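Local structure of beta-N-acetylglucosaminidase Nag2 (Vibrio harveyi, 6EZS) at residues A[368-373]-A[432-437]; A[468-473]-A[493-498]; A[482-487]-A[498-503]. The protein probably hydrolyses terminal non-reducing N-acetyl-D-hexosamine residues from N-acetyl-beta-D-hexosaminides, as a glycosidase of family 20. All coordinates share one frame; numbering follows the deposited sequence.

Contact 1: A[368-373]-A[432-437]. With NAG (2-acetamido-2-deoxy-beta-D-glucopyranose), chain C.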
loop_
_atom_site.group_PDB
_atom_site.type_symbol
_atom_site.label_atom_id
_atom_site.label_comp_id
_atom_site.label_asym_id
_atom_site.label_seq_id
_atom_site.Cartn_x
_atom_site.Cartn_y
_atom_site.Cartn_z
ATOM N N ILE A 368 -8.993 3.183 9.493
ATOM C CA ILE A 368 -10.366 2.742 9.484
ATOM C C ILE A 368 -11.109 3.743 8.607
ATOM O O ILE A 368 -11.252 4.906 8.984
ATOM C CB ILE A 368 -10.950 2.766 10.922
ATOM C CG1 ILE A 368 -10.029 2.032 11.915
ATOM C CG2 ILE A 368 -12.349 2.171 10.948
ATOM C CD1 ILE A 368 -9.768 0.568 11.606
ATOM N N ASP A 369 -11.589 3.284 7.449
ATOM C CA ASP A 369 -12.242 4.161 6.448
ATOM C C ASP A 369 -13.723 4.418 6.678
ATOM O O ASP A 369 -14.535 3.493 6.605
ATOM C CB ASP A 369 -12.113 3.555 5.047
ATOM C CG ASP A 369 -10.785 3.857 4.387
ATOM O OD1 ASP A 369 -9.985 4.628 4.950
ATOM O OD2 ASP A 369 -10.555 3.317 3.282
ATOM N N VAL A 370 -14.063 5.684 6.918
ATOM C CA VAL A 370 -15.451 6.169 7.010
ATOM C C VAL A 370 -15.521 7.601 6.441
ATOM O O VAL A 370 -14.470 8.260 6.384
ATOM C CB VAL A 370 -15.947 6.183 8.473
ATOM C CG1 VAL A 370 -16.061 4.778 9.030
ATOM C CG2 VAL A 370 -15.058 7.039 9.376
ATOM N N PRO A 371 -16.696 8.098 6.001
ATOM C CA PRO A 371 -17.938 7.326 5.823
ATOM C C PRO A 371 -17.952 6.500 4.545
ATOM O O PRO A 371 -18.720 5.556 4.431
ATOM C CB PRO A 371 -19.002 8.422 5.720
ATOM C CG PRO A 371 -18.279 9.555 5.082
ATOM C CD PRO A 371 -16.918 9.529 5.709
ATOM N N GLY A 372 -17.134 6.894 3.584
ATOM C CA GLY A 372 -16.956 6.158 2.357
ATOM C C GLY A 372 -16.003 4.997 2.511
ATOM O O GLY A 372 -15.414 4.773 3.567
ATOM N N HIS A 373 -15.864 4.260 1.422
ATOM C CA HIS A 373 -15.103 3.009 1.384
ATOM C C HIS A 373 -15.493 2.021 2.503
ATOM O O HIS A 373 -14.646 1.333 3.067
ATOM C CB HIS A 373 -13.591 3.286 1.394
ATOM C CG HIS A 373 -13.079 3.880 0.124
ATOM N ND1 HIS A 373 -12.491 3.122 -0.865
ATOM C CD2 HIS A 373 -13.052 5.160 -0.315
ATOM C CE1 HIS A 373 -12.114 3.913 -1.854
ATOM N NE2 HIS A 373 -12.447 5.154 -1.546
ATOM N N VAL A 432 -4.626 7.803 14.746
ATOM C CA VAL A 432 -5.516 6.932 13.989
ATOM C C VAL A 432 -5.989 7.626 12.710
ATOM O O VAL A 432 -6.441 8.775 12.735
ATOM C CB VAL A 432 -6.736 6.521 14.824
ATOM C CG1 VAL A 432 -7.715 5.678 14.009
ATOM C CG2 VAL A 432 -6.283 5.740 16.038
ATOM N N HIS A 433 -5.906 6.902 11.595
ATOM C CA HIS A 433 -6.312 7.416 10.298
ATOM C C HIS A 433 -7.753 7.012 10.065
ATOM O O HIS A 433 -8.085 5.834 10.180
ATOM C CB HIS A 433 -5.404 6.834 9.210
ATOM C CG HIS A 433 -5.343 7.646 7.956
ATOM N ND1 HIS A 433 -6.415 7.788 7.105
ATOM C CD2 HIS A 433 -4.327 8.329 7.387
ATOM C CE1 HIS A 433 -6.071 8.531 6.072
ATOM N NE2 HIS A 433 -4.807 8.875 6.219
ATOM N N ILE A 434 -8.591 7.990 9.718
ATOM C CA ILE A 434 -10.049 7.816 9.607
ATOM C C ILE A 434 -10.608 7.681 8.163
ATOM O O ILE A 434 -11.817 7.547 7.958
ATOM C CB ILE A 434 -10.769 8.977 10.357
ATOM C CG1 ILE A 434 -12.216 8.597 10.756
ATOM C CG2 ILE A 434 -10.737 10.264 9.535
ATOM C CD1 ILE A 434 -12.334 7.400 11.680
ATOM N N GLY A 435 -9.724 7.691 7.181
ATOM C CA GLY A 435 -10.088 7.746 5.767
ATOM C C GLY A 435 -10.428 9.162 5.325
ATOM O O GLY A 435 -9.577 9.895 4.829
ATOM N N ALA A 436 -11.682 9.545 5.545
ATOM C CA ALA A 436 -12.220 10.832 5.087
ATOM C C ALA A 436 -12.048 11.062 3.568
ATOM O O ALA A 436 -11.740 12.170 3.113
ATOM C CB ALA A 436 -11.596 11.964 5.888
ATOM N N ASP A 437 -12.250 9.991 2.800
ATOM C CA ASP A 437 -12.331 10.068 1.350
ATOM C C ASP A 437 -13.580 10.856 0.967
ATOM O O ASP A 437 -14.601 10.812 1.676
ATOM C CB ASP A 437 -12.445 8.674 0.713
ATOM C CG ASP A 437 -11.241 7.791 0.984
ATOM O OD1 ASP A 437 -11.156 7.242 2.113
ATOM O OD2 ASP A 437 -10.399 7.632 0.062
HETATM C C1 NAG C . -5.659 5.884 -4.812
HETATM C C2 NAG C . -6.908 5.509 -3.975
HETATM C C3 NAG C . -7.076 4.007 -3.732
HETATM C C4 NAG C . -6.815 3.187 -4.976
HETATM C C5 NAG C . -5.613 3.735 -5.731
HETATM C C6 NAG C . -5.371 3.019 -7.058
HETATM C C7 NAG C . -7.657 6.958 -2.079
HETATM C C8 NAG C . -7.243 7.401 -0.707
HETATM N N2 NAG C . -6.764 6.152 -2.646
HETATM O O1 NAG C . -5.630 7.260 -5.160
HETATM O O3 NAG C . -8.400 3.732 -3.287
HETATM O O4 NAG C . -6.597 1.847 -4.536
HETATM O O5 NAG C . -5.870 5.111 -5.974
HETATM O O6 NAG C . -4.045 3.328 -7.499
HETATM O O7 NAG C . -8.716 7.301 -2.593
HETATM O O HOH W 1 -9.026 5.102 1.800
HETATM O O HOH W 2 -13.315 6.815 3.790
#
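Asp437 OD1 accepts bonds from two waters, and both waters lead across to 368-373. Water 2 lies 2.8 Å from Asp437 OD1 and also bonds to Gly372 O. Water 1 lies 3.0 Å from Asp437 OD1 and reaches Asp369 OD2. The two carboxylates come near without bonding and share water 1; their planes are 76° apart. Asp369 OD1 also comes up against the backbone of Gly435, 3.2 Å from its CA.

Asp437 CG sits beside its own backbone N and opposite the carbonyl carbon (chi1 -62°). This swings the carboxylate toward the ring of His373. His373 CD2 is 3.4 Å from Asp437 CG, with the ring and carboxylate planes 45° apart. His373 ND1 is held by Asp303, which steadies the imidazole. Asp437 OD2 lies 3.2 Å from O7 of the bound N-acetylglucosamine, a close approach rather than an assigned hydrogen bond, and near its methyl C8.

Toward the N-terminal side of both segments the strands run parallel. Ile368 N bonds to His433 O at 2.9 Å. Val370 N bonds to Ile434 O at 3.1 Å, and Ala436 N returns a bond to Val370 O. The side chains of Val370 and Ile434 cross at an angle, Val370 CG2 3.5 Å from Ile434 CG1, under cover of Phe469 and Leu470 of helix 464-479. A cis peptide before Pro371 then starts the loop that carries His373.

These are neighbouring strands of a TIM barrel, and their C-terminal ends form part of the sugar pocket. Asp437 directly precedes Glu438, the predicted proton donor, consistent with the Asp-Glu pair of family 20. Here the carboxylate lies against the acetamido O7 and methyl, without a bond to N2. Asp369 and Gly372 would be second-shell groups that position Asp437 through water.

Contact 2: A[468-473]-A[493-498]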
loop_
_atom_site.group_PDB
_atom_site.type_symbol
_atom_site.label_atom_id
_atom_site.label_comp_id
_atom_site.label_asym_id
_atom_site.label_seq_id
_atom_site.Cartn_x
_atom_site.Cartn_y
_atom_site.Cartn_z
ATOM N N HIS A 468 -20.097 16.503 9.917
ATOM C CA HIS A 468 -20.742 16.115 11.157
ATOM C C HIS A 468 -20.254 14.736 11.649
ATOM O O HIS A 468 -19.956 14.557 12.837
ATOM C CB HIS A 468 -22.259 16.112 10.981
ATOM C CG HIS A 468 -22.999 15.917 12.264
ATOM N ND1 HIS A 468 -22.785 16.719 13.366
ATOM C CD2 HIS A 468 -23.923 14.999 12.636
ATOM C CE1 HIS A 468 -23.559 16.311 14.358
ATOM N NE2 HIS A 468 -24.254 15.267 13.942
ATOM N N PHE A 469 -20.175 13.777 10.728
ATOM C CA PHE A 469 -19.719 12.436 11.063
ATOM C C PHE A 469 -18.242 12.424 11.438
ATOM O O PHE A 469 -17.850 11.798 12.426
ATOM C CB PHE A 469 -19.982 11.437 9.920
ATOM C CG PHE A 469 -19.809 10.003 10.338
ATOM C CD1 PHE A 469 -20.726 9.397 11.177
ATOM C CD2 PHE A 469 -18.703 9.275 9.938
ATOM C CE1 PHE A 469 -20.559 8.079 11.588
ATOM C CE2 PHE A 469 -18.533 7.959 10.342
ATOM C CZ PHE A 469 -19.459 7.360 11.168
ATOM N N LEU A 470 -17.432 13.118 10.641
ATOM C CA LEU A 470 -15.984 13.163 10.849
ATOM C C LEU A 470 -15.602 13.923 12.109
ATOM O O LEU A 470 -14.624 13.576 12.765
ATOM C CB LEU A 470 -15.274 13.761 9.628
ATOM C CG LEU A 470 -15.248 12.894 8.362
ATOM C CD1 LEU A 470 -14.722 13.733 7.206
ATOM C CD2 LEU A 470 -14.412 11.624 8.531
ATOM N N ARG A 471 -16.368 14.956 12.441
ATOM C CA ARG A 471 -16.149 15.696 13.689
ATOM C C ARG A 471 -16.457 14.852 14.919
ATOM O O ARG A 471 -15.790 14.998 15.954
ATOM C CB ARG A 471 -16.962 16.984 13.731
ATOM C CG ARG A 471 -16.196 18.180 13.215
ATOM C CD ARG A 471 -17.039 19.437 13.255
ATOM N NE ARG A 471 -17.614 19.709 11.935
ATOM C CZ ARG A 471 -18.904 19.746 11.617
ATOM N NH1 ARG A 471 -19.859 19.550 12.511
ATOM N NH2 ARG A 471 -19.243 20.000 10.365
ATOM N N HIS A 472 -17.456 13.980 14.806
ATOM C CA HIS A 472 -17.759 13.027 15.861
ATOM C C HIS A 472 -16.594 12.055 16.056
ATOM O O HIS A 472 -16.202 11.775 17.195
ATOM C CB HIS A 472 -19.059 12.278 15.568
ATOM C CG HIS A 472 -19.315 11.132 16.495
ATOM N ND1 HIS A 472 -20.067 11.255 17.643
ATOM C CD2 HIS A 472 -18.891 9.847 16.458
ATOM C CE1 HIS A 472 -20.111 10.090 18.264
ATOM N NE2 HIS A 472 -19.408 9.219 17.564
ATOM N N ALA A 473 -16.042 11.551 14.950
ATOM C CA ALA A 473 -14.886 10.632 14.999
ATOM C C ALA A 473 -13.665 11.290 15.637
ATOM O O ALA A 473 -13.011 10.689 16.482
ATOM C CB ALA A 473 -14.544 10.122 13.613
ATOM N N GLY A 493 -14.051 22.297 3.464
ATOM C CA GLY A 493 -15.157 22.493 4.401
ATOM C C GLY A 493 -14.562 22.700 5.777
ATOM O O GLY A 493 -13.412 23.134 5.888
ATOM N N ASN A 494 -15.334 22.398 6.818
ATOM C CA ASN A 494 -14.826 22.430 8.202
ATOM C C ASN A 494 -15.017 21.058 8.840
ATOM O O ASN A 494 -15.446 20.924 9.991
ATOM C CB ASN A 494 -15.511 23.546 9.004
ATOM C CG ASN A 494 -15.109 24.939 8.528
ATOM O OD1 ASN A 494 -15.781 25.538 7.678
ATOM N ND2 ASN A 494 -13.999 25.455 9.063
ATOM N N LYS A 495 -14.648 20.038 8.073
ATOM C CA LYS A 495 -14.970 18.651 8.396
ATOM C C LYS A 495 -14.108 18.109 9.510
ATOM O O LYS A 495 -14.501 17.177 10.215
ATOM C CB LYS A 495 -14.804 17.775 7.155
ATOM C CG LYS A 495 -15.637 18.259 5.982
ATOM C CD LYS A 495 -15.824 17.218 4.896
ATOM C CE LYS A 495 -14.532 16.921 4.164
ATOM N NZ LYS A 495 -14.756 16.706 2.701
ATOM N N VAL A 496 -12.915 18.674 9.623
ATOM C CA VAL A 496 -11.948 18.299 10.634
ATOM C C VAL A 496 -11.294 19.584 11.134
ATOM O O VAL A 496 -11.275 20.607 10.435
ATOM C CB VAL A 496 -10.877 17.306 10.083
ATOM C CG1 VAL A 496 -11.525 16.083 9.443
ATOM C CG2 VAL A 496 -9.939 17.962 9.081
ATOM N N SER A 497 -10.753 19.523 12.343
ATOM C CA SER A 497 -10.042 20.644 12.935
ATOM C C SER A 497 -8.615 20.683 12.422
ATOM O O SER A 497 -8.159 19.757 11.738
ATOM C CB SER A 497 -10.021 20.511 14.449
ATOM O OG SER A 497 -9.063 19.553 14.857
ATOM N N LYS A 498 -7.908 21.745 12.803
ATOM C CA LYS A 498 -6.507 21.933 12.451
ATOM C C LYS A 498 -5.548 20.905 13.009
ATOM O O LYS A 498 -4.442 20.779 12.502
ATOM C CB LYS A 498 -6.026 23.330 12.868
ATOM C CG LYS A 498 -6.577 24.485 12.047
ATOM C CD LYS A 498 -6.515 24.224 10.548
ATOM C CE LYS A 498 -7.704 24.805 9.809
ATOM N NZ LYS A 498 -7.340 26.070 9.112
#
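Arg471 NE donates to Asn494 O at 3.2 Å. The N-H points fairly straight at the oxygen, which lies near the guanidinium plane, while the donor is tilted out of the carbonyl plane of Asn494. The side chain gets there by bending. Its chi1 of -93° lies away from a staggered value, chi2 is extended, and a turn at chi3 (-98°) folds the guanidinium back along the helix. One face of the group then comes over His468 N. On the way, Arg471 CG passes 3.6 Å from Lys495 O.

The same carbonyl meets the neighbouring side chain, with Leu470 CB 3.6 Å from Lys495 O. This places helix 464-479, an outer helix of the TIM barrel, against the loop that joins strands 483-487 and 501-504. That connection contains no helix of its own.

Leu470 holds CG opposite its carbonyl carbon (chi1 -71°). It lies beside Lys495 and points the same way, with Leu470 CD1 4.0 Å from Lys495 CB. The same methyl, CD1, also packs on Ala436 CB. Further along, Lys495 bends at chi3 and chi4, and its NZ bonds to Glu489 O. Val496 CG1 approaches Leu470 CB more loosely, at 4.4 Å.

Contact 3: A[482-487]-A[498-503]. With NAG (2-acetamido-2-deoxy-beta-D-glucopyranose), chain C.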
loop_
_atom_site.group_PDB
_atom_site.type_symbol
_atom_site.label_atom_id
_atom_site.label_comp_id
_atom_site.label_asym_id
_atom_site.label_seq_id
_atom_site.Cartn_x
_atom_site.Cartn_y
_atom_site.Cartn_z
ATOM N N LYS A 482 -6.049 10.024 21.066
ATOM C CA LYS A 482 -5.494 9.869 19.716
ATOM C C LYS A 482 -5.732 11.123 18.885
ATOM O O LYS A 482 -6.812 11.728 18.937
ATOM C CB LYS A 482 -6.135 8.677 18.992
ATOM C CG LYS A 482 -6.030 7.353 19.717
ATOM C CD LYS A 482 -4.589 6.939 19.976
ATOM C CE LYS A 482 -4.540 5.508 20.483
ATOM N NZ LYS A 482 -3.264 5.219 21.172
ATOM N N ARG A 483 -4.721 11.490 18.106
ATOM C CA ARG A 483 -4.850 12.533 17.097
ATOM C C ARG A 483 -5.397 11.882 15.810
ATOM O O ARG A 483 -4.984 10.770 15.464
ATOM C CB ARG A 483 -3.482 13.163 16.855
ATOM C CG ARG A 483 -3.511 14.504 16.148
ATOM C CD ARG A 483 -2.113 15.070 15.959
ATOM N NE ARG A 483 -2.131 16.234 15.079
ATOM C CZ ARG A 483 -1.061 16.932 14.700
ATOM N NH1 ARG A 483 0.152 16.595 15.114
ATOM N NH2 ARG A 483 -1.208 17.973 13.897
ATOM N N MET A 484 -6.332 12.547 15.130
ATOM C CA MET A 484 -6.879 12.016 13.882
ATOM C C MET A 484 -5.983 12.324 12.660
ATOM O O MET A 484 -5.293 13.355 12.609
ATOM C CB MET A 484 -8.317 12.507 13.651
ATOM C CG MET A 484 -9.140 11.604 12.743
ATOM S SD MET A 484 -10.893 12.032 12.632
ATOM C CE MET A 484 -10.771 13.650 11.864
ATOM N N LEU A 485 -5.970 11.388 11.705
ATOM C CA LEU A 485 -5.263 11.550 10.428
ATOM C C LEU A 485 -6.281 11.324 9.329
ATOM O O LEU A 485 -7.239 10.576 9.525
ATOM C CB LEU A 485 -4.111 10.552 10.264
ATOM C CG LEU A 485 -3.101 10.300 11.395
ATOM C CD1 LEU A 485 -2.003 9.363 10.928
ATOM C CD2 LEU A 485 -2.429 11.548 11.892
ATOM N N GLY A 486 -6.092 11.969 8.182
ATOM C CA GLY A 486 -7.036 11.829 7.061
ATOM C C GLY A 486 -6.441 12.109 5.699
ATOM O O GLY A 486 -5.404 12.736 5.592
ATOM N N TRP A 487 -7.104 11.631 4.653
ATOM C CA TRP A 487 -6.691 11.928 3.283
ATOM C C TRP A 487 -7.123 13.343 2.942
ATOM O O TRP A 487 -8.066 13.870 3.519
ATOM C CB TRP A 487 -7.318 10.972 2.289
ATOM C CG TRP A 487 -6.953 9.524 2.450
ATOM C CD1 TRP A 487 -7.821 8.488 2.693
ATOM C CD2 TRP A 487 -5.648 8.933 2.353
ATOM N NE1 TRP A 487 -7.139 7.303 2.774
ATOM C CE2 TRP A 487 -5.804 7.540 2.570
ATOM C CE3 TRP A 487 -4.354 9.446 2.106
ATOM C CZ2 TRP A 487 -4.732 6.656 2.549
ATOM C CZ3 TRP A 487 -3.272 8.570 2.108
ATOM C CH2 TRP A 487 -3.472 7.184 2.330
ATOM N N LYS A 498 -7.908 21.745 12.803
ATOM C CA LYS A 498 -6.507 21.933 12.451
ATOM C C LYS A 498 -5.548 20.905 13.009
ATOM O O LYS A 498 -4.442 20.779 12.502
ATOM C CB LYS A 498 -6.026 23.330 12.868
ATOM C CG LYS A 498 -6.577 24.485 12.047
ATOM C CD LYS A 498 -6.515 24.224 10.548
ATOM C CE LYS A 498 -7.704 24.805 9.809
ATOM N NZ LYS A 498 -7.340 26.070 9.112
ATOM N N ASP A 499 -5.949 20.204 14.057
ATOM C CA ASP A 499 -5.168 19.091 14.589
ATOM C C ASP A 499 -5.146 17.833 13.711
ATOM O O ASP A 499 -4.251 16.997 13.871
ATOM C CB ASP A 499 -5.686 18.721 15.982
ATOM C CG ASP A 499 -5.466 19.831 16.997
ATOM O OD1 ASP A 499 -4.343 20.412 17.015
ATOM O OD2 ASP A 499 -6.419 20.113 17.769
ATOM N N THR A 500 -6.114 17.684 12.809
ATOM C CA THR A 500 -6.157 16.520 11.923
ATOM C C THR A 500 -4.999 16.586 10.909
ATOM O O THR A 500 -4.833 17.589 10.220
ATOM C CB THR A 500 -7.526 16.380 11.226
ATOM O OG1 THR A 500 -8.533 16.177 12.219
ATOM C CG2 THR A 500 -7.553 15.193 10.262
ATOM N N VAL A 501 -4.192 15.525 10.859
ATOM C CA VAL A 501 -3.073 15.472 9.936
ATOM C C VAL A 501 -3.582 15.050 8.558
ATOM O O VAL A 501 -4.286 14.050 8.410
ATOM C CB VAL A 501 -1.959 14.524 10.410
ATOM C CG1 VAL A 501 -0.782 14.516 9.439
ATOM C CG2 VAL A 501 -1.456 14.900 11.802
ATOM N N ILE A 502 -3.197 15.826 7.553
ATOM C CA ILE A 502 -3.653 15.634 6.180
ATOM C C ILE A 502 -2.619 14.910 5.293
ATOM O O ILE A 502 -1.464 15.334 5.170
ATOM C CB ILE A 502 -4.004 16.990 5.542
ATOM C CG1 ILE A 502 -4.945 17.796 6.439
ATOM C CG2 ILE A 502 -4.663 16.779 4.203
ATOM C CD1 ILE A 502 -6.254 17.107 6.801
ATOM N N TYR A 503 -3.075 13.837 4.652
ATOM C CA TYR A 503 -2.277 13.055 3.700
ATOM C C TYR A 503 -2.592 13.547 2.284
ATOM O O TYR A 503 -3.660 13.270 1.749
ATOM C CB TYR A 503 -2.578 11.559 3.865
ATOM C CG TYR A 503 -1.877 10.961 5.054
ATOM C CD1 TYR A 503 -2.124 11.430 6.334
ATOM C CD2 TYR A 503 -0.943 9.954 4.908
ATOM C CE1 TYR A 503 -1.464 10.916 7.440
ATOM C CE2 TYR A 503 -0.274 9.426 6.014
ATOM C CZ TYR A 503 -0.545 9.917 7.281
ATOM O OH TYR A 503 0.107 9.419 8.386
HETATM C C1 NAG C . -5.659 5.884 -4.812
HETATM C C2 NAG C . -6.908 5.509 -3.975
HETATM C C3 NAG C . -7.076 4.007 -3.732
HETATM C C4 NAG C . -6.815 3.187 -4.976
HETATM C C5 NAG C . -5.613 3.735 -5.731
HETATM C C6 NAG C . -5.371 3.019 -7.058
HETATM C C7 NAG C . -7.657 6.958 -2.079
HETATM C C8 NAG C . -7.243 7.401 -0.707
HETATM N N2 NAG C . -6.764 6.152 -2.646
HETATM O O1 NAG C . -5.630 7.260 -5.160
HETATM O O3 NAG C . -8.400 3.732 -3.287
HETATM O O4 NAG C . -6.597 1.847 -4.536
HETATM O O5 NAG C . -5.870 5.111 -5.974
HETATM O O6 NAG C . -4.045 3.328 -7.499
HETATM O O7 NAG C . -8.716 7.301 -2.593
HETATM O O HOH W 3 -2.767 19.068 11.666
#
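Arg483 reaches across to Asp499 and Val501 with an extended side chain. From CB, chi1 of -163° sets CG opposite the backbone N, and the chain runs straight on to NE. CG meets Asp499 O at 3.5 Å, and CD at 3.6 Å. NE donates to Asp499 O at 2.6 Å, in the carbonyl plane and close to the guanidinium plane. NH2 adds a weak bond to that oxygen. CZ carries Val501 CG2 over its face at 3.6 Å, and NH1 also lies near that methyl. At the tip, NH2 bonds to water 3 at 2.9 Å and forms a salt bridge with Asp520.

The strands pair in parallel. Val501 N bonds to Met484 O, Gly486 N to Val501 O, and Tyr503 N to Gly486 O. Leu485 CD2 packs on Val501 CB at 3.4 Å, and Trp487 CE3 on Tyr503 CB at 3.3 Å. One face of the Trp487 indole bears methyl C8 of N-acetylglucosamine, and its NE1 is held by Glu367.

Leu485, Val501, Trp487 and Tyr503 share the inner face; His433 of strand 431-435 meets Leu485, Trp487 and Tyr503, and Trp575 of strand 574-581 meets Leu485 and Val501. Met484 faces outward onto helix 464-479.

Overall arrangement
All three contacts belong to the TIM-barrel catalytic domain and sit on the same side of the chain's centre. The centres of contacts 1 and 2 are about 12 Å apart, those of contacts 1 and 3 about 11 Å, and those of contacts 2 and 3 about 10 Å. Contact 1 closes first along the chain; the segments of contacts 2 and 3 then alternate and share Lys498. Strands 363-370, 431-435, 483-487 and 501-504 are successive neighbours in the sheet, so contacts 1 and 3 continue each other. Contact 2 covers them from outside through helix 464-479. Contacts 1 and 3 both touch the bound sugar, whereas contact 2 lies in the outer layer behind the pocket.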